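PDB 4KH3: antigen 43 from Escherichia coli, which mediates the self-association of bacterial cells, a Velcro-like autotransporter adhesion that clumps them and probably promotes biofilm formation. Local coordinates for residues 39-44 with 67-72; 134-139 with 162-167; 239-244 with 258-263. All coordinates share one frame; numbering follows the deposited sequence.

Contact 1 of 3, residues 39-44 with 67-72; sequences GLELGP and TANGRQ
Asn-69 gives its backbone oxygen to the amide of Leu-40: N to O is 2.8 Å, and the donor stands above the carbonyl plane instead of lying in it. The side chain of Asn-69 crosses that of Glu-41 at about a right angle, with its OD1 3.7 Å from Glu-41 CA. The chain of Glu-41 is bent at chi2, and its carboxylate turns back on its own segment. There OE2 accepts the amide of Gly-39, while OE1 pairs with Thr-38 OG1. This is one loop docked on a beta-helix: residues 39-44 belong to the excursion between strands 35-36 and 52-55. Residues 67-72 turn the chain into strand 71-74. Leu-40, buried here and also touching Trp-109, sets its CB 3.5 Å from Gly-70 O. With CG anti to the backbone N (chi1 -155°), it carries CD1 to 4.0 Å from Arg-71 CD. Arg-71 runs extended from CG to NE past the carbonyl of Gly-39, its CD 3.4 Å from Gly-39 O. A water donates to that oxygen (2.7 Å to Gly-39 O) and accepts from Arg-71 NH1, lying in the plane of the guanidinium at its edge.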
ATOM      1  N   GLY A  39      30.720  19.958 -25.436  1.00 23.26           N
ATOM      2  CA  GLY A  39      29.493  20.704 -25.641  1.00 13.70           C
ATOM      3  C   GLY A  39      28.660  20.808 -24.381  1.00 21.85           C
ATOM      4  O   GLY A  39      27.699  21.570 -24.336  1.00 20.82           O
ATOM      5  N   LEU A  40      29.019  20.035 -23.359  1.00 22.06           N
ATOM      6  CA  LEU A  40      28.289  20.049 -22.089  1.00 25.60           C
ATOM      7  C   LEU A  40      29.252  20.229 -20.907  1.00 24.05           C
ATOM      8  O   LEU A  40      28.937  19.871 -19.762  1.00 22.29           O
ATOM      9  CB  LEU A  40      27.470  18.757 -21.917  1.00 21.51           C
ATOM     10  CG  LEU A  40      26.238  18.843 -21.002  1.00 29.70           C
ATOM     11  CD1 LEU A  40      25.179  19.739 -21.604  1.00 23.16           C
ATOM     12  CD2 LEU A  40      25.666  17.471 -20.709  1.00 32.49           C
ATOM     13  N   GLU A  41      30.435  20.765 -21.191  1.00 27.39           N
ATOM     14  CA  GLU A  41      31.444  20.986 -20.145  1.00 26.86           C
ATOM     15  C   GLU A  41      30.871  21.731 -18.944  1.00 25.12           C
ATOM     16  O   GLU A  41      31.198  21.409 -17.806  1.00 24.02           O
ATOM     17  CB  GLU A  41      32.660  21.748 -20.694  1.00 27.71           C
ATOM     18  CG  GLU A  41      33.609  20.914 -21.560  1.00 23.44           C
ATOM     19  CD  GLU A  41      33.217  20.901 -23.031  1.00 28.98           C
ATOM     20  OE1 GLU A  41      34.028  20.422 -23.846  1.00 29.02           O
ATOM     21  OE2 GLU A  41      32.112  21.377 -23.376  1.00 28.55           O
ATOM     22  N   LEU A  42      29.994  22.701 -19.200  1.00 23.03           N
ATOM     23  CA  LEU A  42      29.460  23.540 -18.131  1.00 25.92           C
ATOM     24  C   LEU A  42      28.159  22.997 -17.558  1.00 29.95           C
ATOM     25  O   LEU A  42      27.565  23.591 -16.649  1.00 31.17           O
ATOM     26  CB  LEU A  42      29.264  24.971 -18.632  1.00 29.32           C
ATOM     27  CG  LEU A  42      30.510  25.572 -19.284  1.00 29.57           C
ATOM     28  CD1 LEU A  42      30.256  27.004 -19.716  1.00 28.60           C
ATOM     29  CD2 LEU A  42      31.696  25.491 -18.332  1.00 22.05           C
ATOM     30  N   GLY A  43      27.710  21.871 -18.095  1.00 27.79           N
ATOM     31  CA  GLY A  43      26.500  21.245 -17.606  1.00 24.96           C
ATOM     32  C   GLY A  43      25.226  21.834 -18.176  1.00 29.33           C
ATOM     33  O   GLY A  43      25.226  22.898 -18.787  1.00 30.45           O
ATOM     34  N   PRO A  44      24.111  21.136 -17.966  1.00 36.75           N
ATOM     35  CA  PRO A  44      22.831  21.495 -18.589  1.00 29.96           C
ATOM     36  C   PRO A  44      22.260  22.831 -18.122  1.00 36.07           C
ATOM     37  O   PRO A  44      21.478  23.424 -18.854  1.00 36.64           O
ATOM     38  CB  PRO A  44      21.903  20.354 -18.161  1.00 32.49           C
ATOM     39  CG  PRO A  44      22.537  19.782 -16.924  1.00 34.94           C
ATOM     40  CD  PRO A  44      24.015  19.932 -17.119  1.00 25.28           C
ATOM     41  N   THR A  67      29.510  11.101 -24.583  1.00 24.90           N
ATOM     42  CA  THR A  67      30.193  10.831 -23.321  1.00 21.95           C
ATOM     43  C   THR A  67      30.011  11.999 -22.343  1.00 26.37           C
ATOM     44  O   THR A  67      29.263  12.941 -22.622  1.00 25.61           O
ATOM     45  CB  THR A  67      31.693  10.548 -23.558  1.00 22.95           C
ATOM     46  OG1 THR A  67      32.360  11.750 -23.962  1.00 20.77           O
ATOM     47  CG2 THR A  67      31.879   9.497 -24.651  1.00 12.43           C
ATOM     48  N   ALA A  68      30.716  11.929 -21.216  1.00 20.20           N
ATOM     49  CA  ALA A  68      30.521  12.809 -20.062  1.00 22.34           C
ATOM     50  C   ALA A  68      30.333  14.312 -20.329  1.00 32.00           C
ATOM     51  O   ALA A  68      29.423  14.952 -19.766  1.00 36.32           O
ATOM     52  CB  ALA A  68      31.644  12.589 -19.054  1.00 27.16           C
ATOM     53  N   ASN A  69      31.193  14.887 -21.157  1.00 18.91           N
ATOM     54  CA  ASN A  69      31.071  16.305 -21.478  1.00 19.73           C
ATOM     55  C   ASN A  69      30.413  16.541 -22.834  1.00 25.52           C
ATOM     56  O   ASN A  69      30.436  17.652 -23.359  1.00 23.75           O
ATOM     57  CB  ASN A  69      32.447  16.970 -21.455  1.00 22.82           C
ATOM     58  CG  ASN A  69      32.978  17.146 -20.057  1.00 27.33           C
ATOM     59  OD1 ASN A  69      32.238  17.514 -19.139  1.00 27.09           O
ATOM     60  ND2 ASN A  69      34.264  16.875 -19.879  1.00 31.70           N
ATOM     61  N   GLY A  70      29.842  15.482 -23.403  1.00 25.98           N
ATOM     62  CA  GLY A  70      29.319  15.542 -24.746  1.00 17.28           C
ATOM     63  C   GLY A  70      27.934  16.126 -24.780  1.00 18.85           C
ATOM     64  O   GLY A  70      27.143  15.907 -23.867  1.00 22.75           O
ATOM     65  N   ARG A  71      27.649  16.883 -25.834  1.00 21.99           N
ATOM     66  CA  ARG A  71      26.289  17.316 -26.119  1.00 22.72           C
ATOM     67  C   ARG A  71      25.945  17.034 -27.584  1.00 21.41           C
ATOM     68  O   ARG A  71      26.686  17.423 -28.486  1.00 23.21           O
ATOM     69  CB  ARG A  71      26.115  18.807 -25.810  1.00 23.47           C
ATOM     70  CG  ARG A  71      24.651  19.273 -25.673  1.00 26.11           C
ATOM     71  CD  ARG A  71      24.593  20.771 -25.384  1.00 25.61           C
ATOM     72  NE  ARG A  71      23.283  21.354 -25.665  1.00 30.60           N
ATOM     73  CZ  ARG A  71      23.099  22.584 -26.136  1.00 33.76           C
ATOM     74  NH1 ARG A  71      24.143  23.367 -26.386  1.00 24.47           N
ATOM     75  NH2 ARG A  71      21.868  23.030 -26.365  1.00 34.53           N
ATOM     76  N   GLN A  72      24.832  16.339 -27.813  1.00 22.42           N
ATOM     77  CA  GLN A  72      24.258  16.231 -29.152  1.00 18.85           C
ATOM     78  C   GLN A  72      23.005  17.099 -29.225  1.00 21.03           C
ATOM     79  O   GLN A  72      22.105  16.980 -28.390  1.00 18.28           O
ATOM     80  CB  GLN A  72      23.921  14.780 -29.507  1.00 18.50           C
ATOM     81  CG  GLN A  72      23.429  14.585 -30.961  1.00 17.75           C
ATOM     82  CD  GLN A  72      22.857  13.191 -31.212  1.00 22.61           C
ATOM     83  OE1 GLN A  72      22.039  12.704 -30.433  1.00 19.06           O
ATOM     84  NE2 GLN A  72      23.287  12.546 -32.300  1.00 17.35           N
TER
HETATM   85  O   HOH W   1      27.101  22.908 -26.565  1.00 34.07           O

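Contact 2 of 3, residues 134-139 with 162-167; sequences LATGTI and TAESTT
Glu-164 and Thr-136 are paired neighbours on two parallel strands, 162-164 and 134-136, whose axes are 12° apart. Their side chains lie on the same face, side by side and pointing the same way. At the base of the glutamate, CB is 4.0 Å from Ala-135 O. CG is anti to the carbonyl carbon (chi1 -69°), and the chain runs extended from there. CD comes to 3.8 Å from Leu-134 CD1, a methyl from two residues before Thr-136 in the adjacent strand. At the tip, OE1 and OE2 both lie near that leucine methyl, and OE2 also reaches Thr-136 CG2 at 3.6 Å, so the carboxylate rests against apolar carbon on this side.

The backbones match residue for residue from Leu-134 with Thr-162 to Ile-139 with Thr-167, the stacking of equivalent positions in successive coils of a parallel beta-helix. Glu-164 N meets Ala-135 O at 2.7 Å in an almost straight bond. Both chains then turn a corner at Gly-137 and Ser-165. Here Glu-164 O accepts from the amide of Gly-137 and from a water, which lies 2.7 Å from Glu-164 O and also accepts from Thr-138 N. The same water is hydrogen-bonded to Thr-166 OG1. Beyond the corner the pairing resumes: Thr-167 N bonds to Thr-138 O, and Ile-139 CD1 packs 4.0 Å from Thr-167 CB. Ala-135 and Ala-163 point to the opposite face from Thr-136 and Glu-164, where both touch Gln-157 and Ile-129. The direct hydrogen bonds across the contact are all between backbone atoms, with a water joining in at the corner.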
ATOM      1  N   LEU A 134       7.366  15.127 -26.633  1.00 17.60           N
ATOM      2  CA  LEU A 134       6.697  13.826 -26.746  1.00 17.36           C
ATOM      3  C   LEU A 134       7.687  12.672 -26.631  1.00 17.94           C
ATOM      4  O   LEU A 134       8.770  12.691 -27.241  1.00 16.85           O
ATOM      5  CB  LEU A 134       5.899  13.713 -28.064  1.00 13.35           C
ATOM      6  CG  LEU A 134       5.305  12.340 -28.429  1.00 22.09           C
ATOM      7  CD1 LEU A 134       4.151  11.927 -27.511  1.00 16.42           C
ATOM      8  CD2 LEU A 134       4.866  12.263 -29.892  1.00 12.91           C
ATOM      9  N   ALA A 135       7.315  11.666 -25.842  1.00 16.24           N
ATOM     10  CA  ALA A 135       8.065  10.409 -25.818  1.00 11.17           C
ATOM     11  C   ALA A 135       7.136   9.220 -26.087  1.00 23.42           C
ATOM     12  O   ALA A 135       6.059   9.101 -25.489  1.00 16.60           O
ATOM     13  CB  ALA A 135       8.783  10.225 -24.506  1.00  9.91           C
ATOM     14  N   THR A 136       7.552   8.339 -26.989  1.00 15.52           N
ATOM     15  CA  THR A 136       6.794   7.124 -27.210  1.00 16.31           C
ATOM     16  C   THR A 136       7.691   5.916 -26.975  1.00 16.46           C
ATOM     17  O   THR A 136       8.899   5.976 -27.198  1.00 13.45           O
ATOM     18  CB  THR A 136       6.238   7.051 -28.644  1.00 11.92           C
ATOM     19  OG1 THR A 136       7.328   7.004 -29.568  1.00 18.34           O
ATOM     20  CG2 THR A 136       5.381   8.266 -28.965  1.00 10.47           C
ATOM     21  N   GLY A 137       7.087   4.806 -26.557  1.00 18.10           N
ATOM     22  CA  GLY A 137       7.808   3.560 -26.413  1.00  9.69           C
ATOM     23  C   GLY A 137       8.953   3.639 -25.422  1.00 15.67           C
ATOM     24  O   GLY A 137       9.950   2.946 -25.578  1.00 16.89           O
ATOM     25  N   THR A 138       8.823   4.472 -24.394  1.00 14.58           N
ATOM     26  CA  THR A 138       9.908   4.595 -23.440  1.00 14.51           C
ATOM     27  C   THR A 138       9.938   3.380 -22.527  1.00 15.94           C
ATOM     28  O   THR A 138       8.905   2.942 -22.025  1.00 20.25           O
ATOM     29  CB  THR A 138       9.832   5.884 -22.598  1.00 19.54           C
ATOM     30  OG1 THR A 138       9.483   6.995 -23.436  1.00 14.11           O
ATOM     31  CG2 THR A 138      11.186   6.155 -21.932  1.00 14.71           C
ATOM     32  N   ILE A 139      11.131   2.821 -22.349  1.00 14.04           N
ATOM     33  CA  ILE A 139      11.364   1.738 -21.403  1.00 12.62           C
ATOM     34  C   ILE A 139      12.142   2.323 -20.231  1.00 15.13           C
ATOM     35  O   ILE A 139      13.263   2.805 -20.403  1.00 15.89           O
ATOM     36  CB  ILE A 139      12.199   0.621 -22.045  1.00 15.39           C
ATOM     37  CG1 ILE A 139      11.624   0.250 -23.416  1.00 13.56           C
ATOM     38  CG2 ILE A 139      12.297  -0.583 -21.129  1.00 14.98           C
ATOM     39  CD1 ILE A 139      10.197  -0.261 -23.370  1.00 14.69           C
ATOM     40  N   THR A 162       4.268  15.025 -22.924  1.00 16.34           N
ATOM     41  CA  THR A 162       3.448  13.844 -23.128  1.00 16.26           C
ATOM     42  C   THR A 162       4.285  12.575 -23.289  1.00 17.85           C
ATOM     43  O   THR A 162       5.276  12.547 -24.029  1.00 18.79           O
ATOM     44  CB  THR A 162       2.525  14.020 -24.362  1.00 21.17           C
ATOM     45  OG1 THR A 162       1.694  15.165 -24.163  1.00 22.48           O
ATOM     46  CG2 THR A 162       1.627  12.801 -24.558  1.00 20.56           C
ATOM     47  N   ALA A 163       3.880  11.528 -22.583  1.00 14.41           N
ATOM     48  CA  ALA A 163       4.510  10.223 -22.732  1.00 13.51           C
ATOM     49  C   ALA A 163       3.451   9.210 -23.162  1.00 14.93           C
ATOM     50  O   ALA A 163       2.374   9.124 -22.567  1.00 17.45           O
ATOM     51  CB  ALA A 163       5.167   9.799 -21.431  1.00 11.98           C
ATOM     52  N   GLU A 164       3.750   8.464 -24.215  1.00 13.08           N
ATOM     53  CA  GLU A 164       2.847   7.431 -24.703  1.00 17.63           C
ATOM     54  C   GLU A 164       3.531   6.079 -24.739  1.00 12.75           C
ATOM     55  O   GLU A 164       4.708   5.986 -25.066  1.00 15.50           O
ATOM     56  CB  GLU A 164       2.348   7.779 -26.108  1.00 11.75           C
ATOM     57  CG  GLU A 164       1.413   8.967 -26.132  1.00 23.90           C
ATOM     58  CD  GLU A 164       1.209   9.519 -27.531  1.00 24.08           C
ATOM     59  OE1 GLU A 164       0.385  10.444 -27.701  1.00 25.18           O
ATOM     60  OE2 GLU A 164       1.890   9.030 -28.455  1.00 26.10           O
ATOM     61  N   SER A 165       2.772   5.034 -24.426  1.00 17.62           N
ATOM     62  CA  SER A 165       3.235   3.651 -24.551  1.00 15.53           C
ATOM     63  C   SER A 165       4.524   3.450 -23.783  1.00 16.75           C
ATOM     64  O   SER A 165       5.548   3.045 -24.336  1.00 15.61           O
ATOM     65  CB  SER A 165       3.425   3.262 -26.022  1.00 17.75           C
ATOM     66  OG  SER A 165       2.229   3.453 -26.753  1.00 25.54           O
ATOM     67  N   THR A 166       4.460   3.744 -22.495  1.00 14.85           N
ATOM     68  CA  THR A 166       5.611   3.615 -21.633  1.00 16.64           C
ATOM     69  C   THR A 166       5.551   2.280 -20.913  1.00 13.81           C
ATOM     70  O   THR A 166       4.487   1.873 -20.445  1.00 15.54           O
ATOM     71  CB  THR A 166       5.610   4.762 -20.599  1.00 12.96           C
ATOM     72  OG1 THR A 166       5.522   6.013 -21.289  1.00  9.51           O
ATOM     73  CG2 THR A 166       6.864   4.735 -19.752  1.00  5.98           C
ATOM     74  N   THR A 167       6.685   1.595 -20.830  1.00 12.06           N
ATOM     75  CA  THR A 167       6.819   0.475 -19.909  1.00 10.51           C
ATOM     76  C   THR A 167       7.739   0.865 -18.763  1.00 13.55           C
ATOM     77  O   THR A 167       8.875   1.311 -18.986  1.00 11.85           O
ATOM     78  CB  THR A 167       7.451  -0.759 -20.572  1.00 13.40           C
ATOM     79  OG1 THR A 167       6.575  -1.291 -21.568  1.00 11.70           O
ATOM     80  CG2 THR A 167       7.719  -1.840 -19.524  1.00 10.17           C
TER
HETATM   81  O   HOH W   2       6.871   6.529 -23.547  1.00 13.09           O

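Contact 3 of 3, residues 239-244 with 258-263; sequences TTINQK and VTQNTG
Thr-239 begins the pairing, its carbonyl taking the amide of Thr-259 (O to N 2.7 Å), while its hydroxyl is hydrogen-bonded to Gln-228 OE1. Thr-240 lies beside Thr-259, the two side chains pointing the same way, and its CG2 is 3.7 Å from Asn-261 ND2. On the other face, Ile-241 has CG1 anti to the carbonyl carbon (chi1 -45°), and the tip packs into the interior: CD1 is 3.7 Å from Val-258 CG1 and also touches Gln-260 CB, with Leu-247 flanking both Ile-241 and Val-258. The backbone of Ile-241 donates to Thr-259 O and accepts from Asn-261 N. Next comes a row of hydrogen-bonded asparagines in successive coils, reminiscent of those in other parallel beta-helices. Asn-242 and Asn-261 run side by side with amide planes 17° apart, and Asn-261 ND2 donates in its own plane to Asn-242 OD1 at 2.7 Å; Asn-242 ND2 in turn reaches Asn-223 OD1. Gln-243 sets CB 3.6 Å from Thr-262 O. Finally Lys-244 N hydrogen-bonds to Gly-263 O from above the carbonyl plane. Because Asn-242 accepts through OD1 and donates through ND2, the two bonds may polarise each other, making the row probably cooperative.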
ATOM      1  N   THR A 239     -11.307   3.081 -12.117  1.00 19.69           N
ATOM      2  CA  THR A 239     -10.321   2.121 -11.686  1.00 14.98           C
ATOM      3  C   THR A 239     -10.959   0.748 -11.750  1.00 21.38           C
ATOM      4  O   THR A 239     -12.146   0.583 -11.464  1.00 23.14           O
ATOM      5  CB  THR A 239      -9.838   2.434 -10.256  1.00 14.69           C
ATOM      6  OG1 THR A 239      -8.943   3.551 -10.302  1.00 16.52           O
ATOM      7  CG2 THR A 239      -9.123   1.245  -9.629  1.00 13.81           C
ATOM      8  N   THR A 240     -10.173  -0.235 -12.160  1.00 20.26           N
ATOM      9  CA  THR A 240     -10.599  -1.614 -12.086  1.00 21.26           C
ATOM     10  C   THR A 240      -9.609  -2.309 -11.177  1.00 20.05           C
ATOM     11  O   THR A 240      -8.406  -2.233 -11.398  1.00 21.61           O
ATOM     12  CB  THR A 240     -10.612  -2.275 -13.482  1.00 17.71           C
ATOM     13  OG1 THR A 240     -11.651  -1.682 -14.263  1.00 25.76           O
ATOM     14  CG2 THR A 240     -10.858  -3.761 -13.380  1.00 14.66           C
ATOM     15  N   ILE A 241     -10.120  -2.963 -10.142  1.00 17.01           N
ATOM     16  CA  ILE A 241      -9.284  -3.719  -9.235  1.00 15.70           C
ATOM     17  C   ILE A 241      -9.519  -5.189  -9.522  1.00 20.53           C
ATOM     18  O   ILE A 241     -10.622  -5.702  -9.323  1.00 23.45           O
ATOM     19  CB  ILE A 241      -9.669  -3.469  -7.770  1.00 19.00           C
ATOM     20  CG1 ILE A 241      -9.894  -1.980  -7.499  1.00 19.83           C
ATOM     21  CG2 ILE A 241      -8.612  -4.041  -6.834  1.00 16.99           C
ATOM     22  CD1 ILE A 241     -10.588  -1.722  -6.161  1.00 15.11           C
ATOM     23  N   ASN A 242      -8.493  -5.877  -9.994  1.00 21.00           N
ATOM     24  CA  ASN A 242      -8.616  -7.315 -10.197  1.00 23.23           C
ATOM     25  C   ASN A 242      -8.175  -8.113  -8.985  1.00 24.60           C
ATOM     26  O   ASN A 242      -7.769  -7.541  -7.965  1.00 19.84           O
ATOM     27  CB  ASN A 242      -7.875  -7.750 -11.450  1.00 21.47           C
ATOM     28  CG  ASN A 242      -8.659  -7.447 -12.699  1.00 29.68           C
ATOM     29  OD1 ASN A 242      -9.870  -7.632 -12.728  1.00 28.08           O
ATOM     30  ND2 ASN A 242      -7.983  -6.952 -13.730  1.00 24.98           N
ATOM     31  N   GLN A 243      -8.260  -9.433  -9.094  1.00 20.18           N
ATOM     32  CA  GLN A 243      -7.917 -10.289  -7.977  1.00 20.81           C
ATOM     33  C   GLN A 243      -6.504 -10.006  -7.467  1.00 25.88           C
ATOM     34  O   GLN A 243      -5.540 -10.036  -8.235  1.00 26.55           O
ATOM     35  CB  GLN A 243      -8.064 -11.757  -8.367  1.00 28.93           C
ATOM     36  CG  GLN A 243      -8.081 -12.676  -7.155  1.00 38.50           C
ATOM     37  CD  GLN A 243      -7.846 -14.128  -7.505  1.00 38.87           C
ATOM     38  OE1 GLN A 243      -7.855 -14.512  -8.676  1.00 42.09           O
ATOM     39  NE2 GLN A 243      -7.624 -14.945  -6.484  1.00 47.14           N
ATOM     40  N   LYS A 244      -6.401  -9.707  -6.173  1.00 24.17           N
ATOM     41  CA  LYS A 244      -5.118  -9.436  -5.500  1.00 25.89           C
ATOM     42  C   LYS A 244      -4.419  -8.134  -5.921  1.00 22.51           C
ATOM     43  O   LYS A 244      -3.255  -7.905  -5.583  1.00 24.85           O
ATOM     44  CB  LYS A 244      -4.167 -10.645  -5.561  1.00 25.65           C
ATOM     45  CG  LYS A 244      -4.429 -11.668  -4.447  1.00 43.20           C
ATOM     46  CD  LYS A 244      -3.937 -13.073  -4.805  1.00 63.05           C
ATOM     47  CE  LYS A 244      -4.658 -14.155  -3.984  1.00 57.89           C
ATOM     48  NZ  LYS A 244      -4.338 -14.103  -2.520  1.00 46.34           N
ATOM     49  N   VAL A 258     -15.222   2.926  -9.592  1.00 17.86           N
ATOM     50  CA  VAL A 258     -14.345   1.838  -9.244  1.00 19.37           C
ATOM     51  C   VAL A 258     -15.071   0.540  -9.538  1.00 22.15           C
ATOM     52  O   VAL A 258     -16.130   0.277  -8.978  1.00 20.90           O
ATOM     53  CB  VAL A 258     -13.970   1.901  -7.761  1.00 17.00           C
ATOM     54  CG1 VAL A 258     -13.207   0.650  -7.346  1.00 13.00           C
ATOM     55  CG2 VAL A 258     -13.167   3.170  -7.478  1.00 16.95           C
ATOM     56  N   THR A 259     -14.515  -0.261 -10.440  1.00 21.33           N
ATOM     57  CA  THR A 259     -15.021  -1.608 -10.651  1.00 14.29           C
ATOM     58  C   THR A 259     -14.141  -2.551  -9.870  1.00 20.23           C
ATOM     59  O   THR A 259     -12.996  -2.812 -10.244  1.00 24.63           O
ATOM     60  CB  THR A 259     -15.017  -1.995 -12.128  1.00 22.25           C
ATOM     61  OG1 THR A 259     -15.876  -1.105 -12.855  1.00 20.46           O
ATOM     62  CG2 THR A 259     -15.497  -3.421 -12.301  1.00 15.39           C
ATOM     63  N   GLN A 260     -14.675  -3.034  -8.759  1.00 18.99           N
ATOM     64  CA  GLN A 260     -13.936  -3.904  -7.864  1.00 18.78           C
ATOM     65  C   GLN A 260     -14.351  -5.343  -8.121  1.00 25.79           C
ATOM     66  O   GLN A 260     -15.437  -5.767  -7.705  1.00 23.49           O
ATOM     67  CB  GLN A 260     -14.214  -3.503  -6.410  1.00 16.49           C
ATOM     68  CG  GLN A 260     -13.661  -4.464  -5.372  1.00 21.68           C
ATOM     69  CD  GLN A 260     -13.936  -3.985  -3.963  1.00 23.33           C
ATOM     70  OE1 GLN A 260     -13.969  -2.783  -3.707  1.00 22.17           O
ATOM     71  NE2 GLN A 260     -14.145  -4.919  -3.045  1.00 19.53           N
ATOM     72  N   ASN A 261     -13.499  -6.085  -8.830  1.00 20.97           N
ATOM     73  CA  ASN A 261     -13.769  -7.491  -9.117  1.00 18.38           C
ATOM     74  C   ASN A 261     -13.462  -8.352  -7.919  1.00 23.40           C
ATOM     75  O   ASN A 261     -12.824  -7.888  -6.959  1.00 18.52           O
ATOM     76  CB  ASN A 261     -12.981  -7.971 -10.336  1.00 17.89           C
ATOM     77  CG  ASN A 261     -13.452  -7.316 -11.612  1.00 20.31           C
ATOM     78  OD1 ASN A 261     -14.649  -7.063 -11.786  1.00 28.41           O
ATOM     79  ND2 ASN A 261     -12.520  -7.005 -12.501  1.00 18.77           N
ATOM     80  N   THR A 262     -13.917  -9.603  -7.981  1.00 19.62           N
ATOM     81  CA  THR A 262     -13.755 -10.542  -6.877  1.00 19.92           C
ATOM     82  C   THR A 262     -12.299 -10.691  -6.495  1.00 21.04           C
ATOM     83  O   THR A 262     -11.434 -10.888  -7.352  1.00 25.61           O
ATOM     84  CB  THR A 262     -14.323 -11.935  -7.226  1.00 26.52           C
ATOM     85  OG1 THR A 262     -15.664 -11.791  -7.697  1.00 38.18           O
ATOM     86  CG2 THR A 262     -14.323 -12.849  -5.995  1.00 16.70           C
ATOM     87  N   GLY A 263     -12.027 -10.592  -5.201  1.00 19.45           N
ATOM     88  CA  GLY A 263     -10.669 -10.701  -4.712  1.00 19.26           C
ATOM     89  C   GLY A 263      -9.906  -9.397  -4.786  1.00 22.67           C
ATOM     90  O   GLY A 263      -8.749  -9.326  -4.371  1.00 24.05           O
TER

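In the fold
Read along the solenoid, the three contacts follow one another without touching: the centres of contacts 1 and 2 are about 25 Å apart and those of contacts 1 and 3 about 48 Å. Contacts 2 and 3 hold equivalent strand and corner positions in neighbouring coils by in-register parallel bonding. Each sets buried residues (Ala-135, Ala-163; Ile-241, Val-258) against an outer face of threonine, glutamate or asparagine. They part at the turn, where contact 2 uses water and contact 3 side-chain amides; contact 3 adds a close isoleucine-valine contact inside, where contact 2 has two small alanines. Contact 1 differs: a docked loop buries Leu-40 and the glycines, with one direct bond, an arginine stem and a bridging water.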